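PDB 6IUY: glycerol-3-phosphate dehydrogenase [NAD(+)] from Dunaliella salina, which probably interconverts sn-glycerol 3-phosphate and dihydroxyacetone phosphate with NAD(+) and, in its di-domain form, enables direct conversion of dihydroxyacetone phosphate to glycerol. Local coordinates for residues G564-H576 with P585-E597. Numbering follows the deposited sequence.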
loop_
_atom_site.group_PDB
_atom_site.type_symbol
_atom_site.label_atom_id
_atom_site.label_comp_id
_atom_site.label_asym_id
_atom_site.label_seq_id
_atom_site.Cartn_x
_atom_site.Cartn_y
_atom_site.Cartn_z
ATOM N N GLY A 564 -10.744 -0.370 -19.809
ATOM C CA GLY A 564 -9.535 0.450 -19.653
ATOM C C GLY A 564 -9.274 1.583 -20.654
ATOM O O GLY A 564 -8.735 2.651 -20.311
ATOM N N VAL A 565 -9.651 1.377 -21.902
ATOM C CA VAL A 565 -9.417 2.409 -22.905
ATOM C C VAL A 565 -10.433 3.540 -22.761
ATOM O O VAL A 565 -10.077 4.723 -22.880
ATOM C CB VAL A 565 -9.460 1.823 -24.323
ATOM C CG1 VAL A 565 -9.518 2.935 -25.358
ATOM C CG2 VAL A 565 -8.252 0.931 -24.537
ATOM N N LEU A 566 -11.690 3.185 -22.487
ATOM C CA LEU A 566 -12.696 4.183 -22.108
ATOM C C LEU A 566 -12.218 4.970 -20.882
ATOM O O LEU A 566 -12.343 6.195 -20.823
ATOM C CB LEU A 566 -14.045 3.516 -21.810
ATOM C CG LEU A 566 -14.798 2.901 -22.997
ATOM C CD1 LEU A 566 -16.002 2.105 -22.502
ATOM C CD2 LEU A 566 -15.236 3.970 -23.962
ATOM N N THR A 567 -11.658 4.272 -19.902
ATOM C CA THR A 567 -11.200 4.961 -18.699
ATOM C C THR A 567 -9.981 5.827 -19.026
ATOM O O THR A 567 -9.835 6.912 -18.495
ATOM C CB THR A 567 -10.858 3.966 -17.572
ATOM O OG1 THR A 567 -11.946 3.051 -17.393
ATOM C CG2 THR A 567 -10.565 4.689 -16.255
ATOM N N SER A 568 -9.108 5.347 -19.909
ATOM C CA SER A 568 -7.956 6.148 -20.341
ATOM C C SER A 568 -8.421 7.483 -20.923
ATOM O O SER A 568 -7.888 8.545 -20.571
ATOM C CB SER A 568 -7.119 5.391 -21.387
ATOM O OG SER A 568 -5.931 6.097 -21.704
ATOM N N ASP A 569 -9.405 7.428 -21.818
ATOM C CA ASP A 569 -9.924 8.644 -22.451
ATOM C C ASP A 569 -10.604 9.534 -21.425
ATOM O O ASP A 569 -10.426 10.747 -21.444
ATOM C CB ASP A 569 -10.907 8.320 -23.592
ATOM C CG ASP A 569 -10.233 7.650 -24.791
ATOM O OD1 ASP A 569 -8.981 7.654 -24.877
ATOM O OD2 ASP A 569 -10.957 7.123 -25.665
ATOM N N GLU A 570 -11.377 8.954 -20.520
ATOM C CA GLU A 570 -12.068 9.788 -19.538
ATOM C C GLU A 570 -11.064 10.609 -18.721
ATOM O O GLU A 570 -11.199 11.825 -18.592
ATOM C CB GLU A 570 -12.948 8.932 -18.622
ATOM C CG GLU A 570 -14.144 8.309 -19.357
ATOM C CD GLU A 570 -14.495 6.900 -18.864
ATOM O OE1 GLU A 570 -14.046 6.515 -17.746
ATOM O OE2 GLU A 570 -15.219 6.181 -19.601
ATOM N N VAL A 571 -10.047 9.942 -18.193
ATOM C CA VAL A 571 -8.999 10.609 -17.428
ATOM C C VAL A 571 -8.194 11.599 -18.279
ATOM O O VAL A 571 -7.821 12.682 -17.802
ATOM C CB VAL A 571 -8.040 9.579 -16.803
ATOM C CG1 VAL A 571 -6.771 10.264 -16.248
ATOM C CG2 VAL A 571 -8.753 8.819 -15.738
ATOM N N GLN A 572 -7.931 11.257 -19.534
ATOM C CA GLN A 572 -7.150 12.176 -20.357
ATOM C C GLN A 572 -7.915 13.466 -20.595
ATOM O O GLN A 572 -7.323 14.546 -20.630
ATOM C CB GLN A 572 -6.763 11.549 -21.694
ATOM C CG GLN A 572 -5.543 12.224 -22.318
ATOM C CD GLN A 572 -4.333 12.146 -21.411
ATOM O OE1 GLN A 572 -4.203 11.210 -20.622
ATOM N NE2 GLN A 572 -3.449 13.136 -21.497
ATOM N N GLU A 573 -9.230 13.354 -20.778
ATOM C CA GLU A 573 -10.089 14.526 -20.901
ATOM C C GLU A 573 -9.916 15.444 -19.692
ATOM O O GLU A 573 -9.699 16.650 -19.822
ATOM C CB GLU A 573 -11.541 14.086 -21.043
ATOM C CG GLU A 573 -12.487 15.149 -21.555
ATOM C CD GLU A 573 -13.905 14.624 -21.696
ATOM O OE1 GLU A 573 -14.847 15.374 -21.380
ATOM O OE2 GLU A 573 -14.074 13.458 -22.118
ATOM N N ILE A 574 -9.975 14.861 -18.505
ATOM C CA ILE A 574 -9.729 15.628 -17.290
ATOM C C ILE A 574 -8.297 16.190 -17.212
ATOM O O ILE A 574 -8.102 17.327 -16.774
ATOM C CB ILE A 574 -10.030 14.771 -16.037
ATOM C CG1 ILE A 574 -11.503 14.327 -16.060
ATOM C CG2 ILE A 574 -9.710 15.537 -14.754
ATOM C CD1 ILE A 574 -11.836 13.226 -15.088
ATOM N N LEU A 575 -7.302 15.415 -17.649
ATOM C CA LEU A 575 -5.909 15.873 -17.593
ATOM C C LEU A 575 -5.703 17.054 -18.529
ATOM O O LEU A 575 -5.037 18.034 -18.183
ATOM C CB LEU A 575 -4.924 14.745 -17.952
ATOM C CG LEU A 575 -4.848 13.538 -16.999
ATOM C CD1 LEU A 575 -3.672 12.639 -17.342
ATOM C CD2 LEU A 575 -4.784 13.956 -15.536
ATOM N N HIS A 576 -6.270 16.954 -19.724
ATOM C CA HIS A 576 -6.140 18.022 -20.703
ATOM C C HIS A 576 -6.806 19.284 -20.170
ATOM O O HIS A 576 -6.217 20.368 -20.173
ATOM C CB HIS A 576 -6.759 17.605 -22.033
ATOM C CG HIS A 576 -6.778 18.692 -23.058
ATOM N ND1 HIS A 576 -5.647 19.094 -23.739
ATOM C CD2 HIS A 576 -7.791 19.456 -23.532
ATOM C CE1 HIS A 576 -5.961 20.062 -24.580
ATOM N NE2 HIS A 576 -7.256 20.302 -24.473
ATOM N N PRO A 585 2.654 11.343 -16.302
ATOM C CA PRO A 585 3.290 10.958 -17.567
ATOM C C PRO A 585 2.857 9.572 -18.051
ATOM O O PRO A 585 2.659 9.430 -19.244
ATOM C CB PRO A 585 4.792 10.997 -17.237
ATOM C CG PRO A 585 4.861 10.861 -15.747
ATOM C CD PRO A 585 3.636 11.565 -15.227
ATOM N N LEU A 586 2.699 8.577 -17.178
ATOM C CA LEU A 586 2.378 7.253 -17.701
ATOM C C LEU A 586 0.950 7.222 -18.239
ATOM O O LEU A 586 0.715 6.673 -19.316
ATOM C CB LEU A 586 2.574 6.162 -16.644
ATOM C CG LEU A 586 2.205 4.730 -17.091
ATOM C CD1 LEU A 586 3.116 4.213 -18.208
ATOM C CD2 LEU A 586 2.239 3.781 -15.916
ATOM N N PHE A 587 0.002 7.801 -17.495
ATOM C CA PHE A 587 -1.384 7.894 -17.963
ATOM C C PHE A 587 -1.404 8.542 -19.345
ATOM O O PHE A 587 -2.117 8.115 -20.250
ATOM C CB PHE A 587 -2.254 8.714 -17.001
ATOM C CG PHE A 587 -2.605 8.001 -15.727
ATOM C CD1 PHE A 587 -2.212 6.698 -15.508
ATOM C CD2 PHE A 587 -3.347 8.643 -14.753
ATOM C CE1 PHE A 587 -2.559 6.049 -14.327
ATOM C CE2 PHE A 587 -3.689 8.002 -13.579
ATOM C CZ PHE A 587 -3.298 6.706 -13.361
ATOM N N THR A 588 -0.595 9.573 -19.511
ATOM C CA THR A 588 -0.608 10.331 -20.743
ATOM C C THR A 588 0.019 9.575 -21.901
ATOM O O THR A 588 -0.515 9.606 -23.020
ATOM C CB THR A 588 0.109 11.673 -20.577
ATOM O OG1 THR A 588 -0.680 12.523 -19.745
ATOM C CG2 THR A 588 0.302 12.355 -21.940
ATOM N N THR A 589 1.142 8.891 -21.672
ATOM C CA THR A 589 1.742 8.210 -22.816
ATOM C C THR A 589 0.938 6.964 -23.180
ATOM O O THR A 589 0.908 6.579 -24.341
ATOM C CB THR A 589 3.241 7.858 -22.610
ATOM O OG1 THR A 589 3.405 6.459 -22.374
ATOM C CG2 THR A 589 3.860 8.650 -21.498
ATOM N N ILE A 590 0.241 6.358 -22.221
ATOM C CA ILE A 590 -0.684 5.267 -22.562
ATOM C C ILE A 590 -1.809 5.725 -23.508
ATOM O O ILE A 590 -2.178 5.001 -24.440
ATOM C CB ILE A 590 -1.324 4.651 -21.303
ATOM C CG1 ILE A 590 -0.286 3.878 -20.487
ATOM C CG2 ILE A 590 -2.488 3.753 -21.694
ATOM C CD1 ILE A 590 -0.811 3.347 -19.150
ATOM N N ASN A 591 -2.354 6.919 -23.265
ATOM C CA ASN A 591 -3.429 7.465 -24.099
ATOM C C ASN A 591 -2.910 7.886 -25.468
ATOM O O ASN A 591 -3.537 7.640 -26.498
ATOM C CB ASN A 591 -4.109 8.654 -23.404
ATOM C CG ASN A 591 -5.480 8.978 -24.000
ATOM O OD1 ASN A 591 -5.611 9.890 -24.829
ATOM N ND2 ASN A 591 -6.505 8.220 -23.591
ATOM N N ARG A 592 -1.746 8.520 -25.467
ATOM C CA ARG A 592 -1.078 8.886 -26.695
ATOM C C ARG A 592 -0.720 7.659 -27.546
ATOM O O ARG A 592 -0.685 7.745 -28.778
ATOM C CB ARG A 592 0.162 9.705 -26.365
ATOM C CG ARG A 592 -0.171 11.066 -25.780
ATOM C CD ARG A 592 0.369 12.149 -26.692
ATOM N NE ARG A 592 1.768 12.431 -26.401
ATOM C CZ ARG A 592 2.616 13.052 -27.217
ATOM N NH1 ARG A 592 2.240 13.459 -28.424
ATOM N NH2 ARG A 592 3.866 13.248 -26.814
ATOM N N ILE A 593 -0.468 6.523 -26.894
ATOM C CA ILE A 593 -0.176 5.256 -27.598
ATOM C C ILE A 593 -1.439 4.635 -28.177
ATOM O O ILE A 593 -1.485 4.264 -29.349
ATOM C CB ILE A 593 0.507 4.229 -26.659
ATOM C CG1 ILE A 593 1.925 4.695 -26.327
ATOM C CG2 ILE A 593 0.530 2.823 -27.289
ATOM C CD1 ILE A 593 2.585 3.882 -25.293
ATOM N N ILE A 594 -2.461 4.501 -27.337
ATOM C CA ILE A 594 -3.780 4.115 -27.818
ATOM C C ILE A 594 -4.184 4.908 -29.058
ATOM O O ILE A 594 -4.685 4.343 -30.024
ATOM C CB ILE A 594 -4.848 4.335 -26.760
ATOM C CG1 ILE A 594 -4.712 3.288 -25.649
ATOM C CG2 ILE A 594 -6.243 4.301 -27.410
ATOM C CD1 ILE A 594 -5.224 3.781 -24.321
ATOM N N HIS A 595 -3.969 6.217 -29.033
ATOM C CA HIS A 595 -4.463 7.048 -30.128
ATOM C C HIS A 595 -3.421 7.323 -31.207
ATOM O O HIS A 595 -3.687 8.052 -32.150
ATOM C CB HIS A 595 -5.036 8.342 -29.562
ATOM C CG HIS A 595 -6.313 8.122 -28.820
ATOM N ND1 HIS A 595 -7.465 7.690 -29.446
ATOM C CD2 HIS A 595 -6.614 8.208 -27.501
ATOM C CE1 HIS A 595 -8.422 7.541 -28.550
ATOM N NE2 HIS A 595 -7.934 7.852 -27.359
ATOM N N GLY A 596 -2.251 6.705 -31.078
ATOM C CA GLY A 596 -1.310 6.623 -32.179
ATOM C C GLY A 596 -0.399 7.821 -32.347
ATOM O O GLY A 596 0.126 8.054 -33.431
ATOM N N GLU A 597 -0.202 8.587 -31.280
ATOM C CA GLU A 597 0.716 9.713 -31.357
ATOM C C GLU A 597 2.109 9.272 -30.936
ATOM O O GLU A 597 3.110 9.835 -31.375
ATOM C CB GLU A 597 0.251 10.883 -30.485
ATOM C CG GLU A 597 -1.121 11.416 -30.814
ATOM C CD GLU A 597 -1.491 12.568 -29.907
ATOM O OE1 GLU A 597 -0.600 13.028 -29.160
ATOM O OE2 GLU A 597 -2.658 13.009 -29.938
#
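The imidazole of His595 takes the Asp569 carboxylate at the ring edge, the two planes 26° apart, while CG2 of the preceding Ile594 sits over one ring face. NE2 of His595 donates to Asp569 OD1 at 2.7 Å from the syn side, well out of the carboxylate plane. The same oxygen accepts a second hydrogen bond, through its anti lone pair, from Asn591 ND2, 2.8 Å away. The amide of Asn591 stands nearly upright to that carboxylate (79°) but runs nearly parallel to the amide plane of Gln572, whose CG lies 3.4 Å from Asn591 OD1. With CG anti to the backbone N (chi1 -162°), Asn591 reaches helix 564-576, and its other N-H points almost straight at Ser568 OG, 2.9 Å away in the amide plane. Thus ND2 is held by two acceptors, which fixes the amide's rotation. Without the carboxylate, as with an alanine here in place of Asp569, the His595 ring would probably lose its acceptor and be freer to turn, and one Asn591 N-H would lose its mate. Beyond this polar row, Val565 CG1 packs on Ile594 CG2, and Val571 CG1 reaches Phe587 CD2 at 4.1 Å. Gln572 NE2 bonds only weakly to Thr588 OG1, which also bonds to the backbone O of Glu581. These are two consecutive helices, joined by a short connection and packed across each other in the helical C-terminal part of the dehydrogenase, beside the substrate-binding Asn529, whose OD1 accepts from Gly564 N.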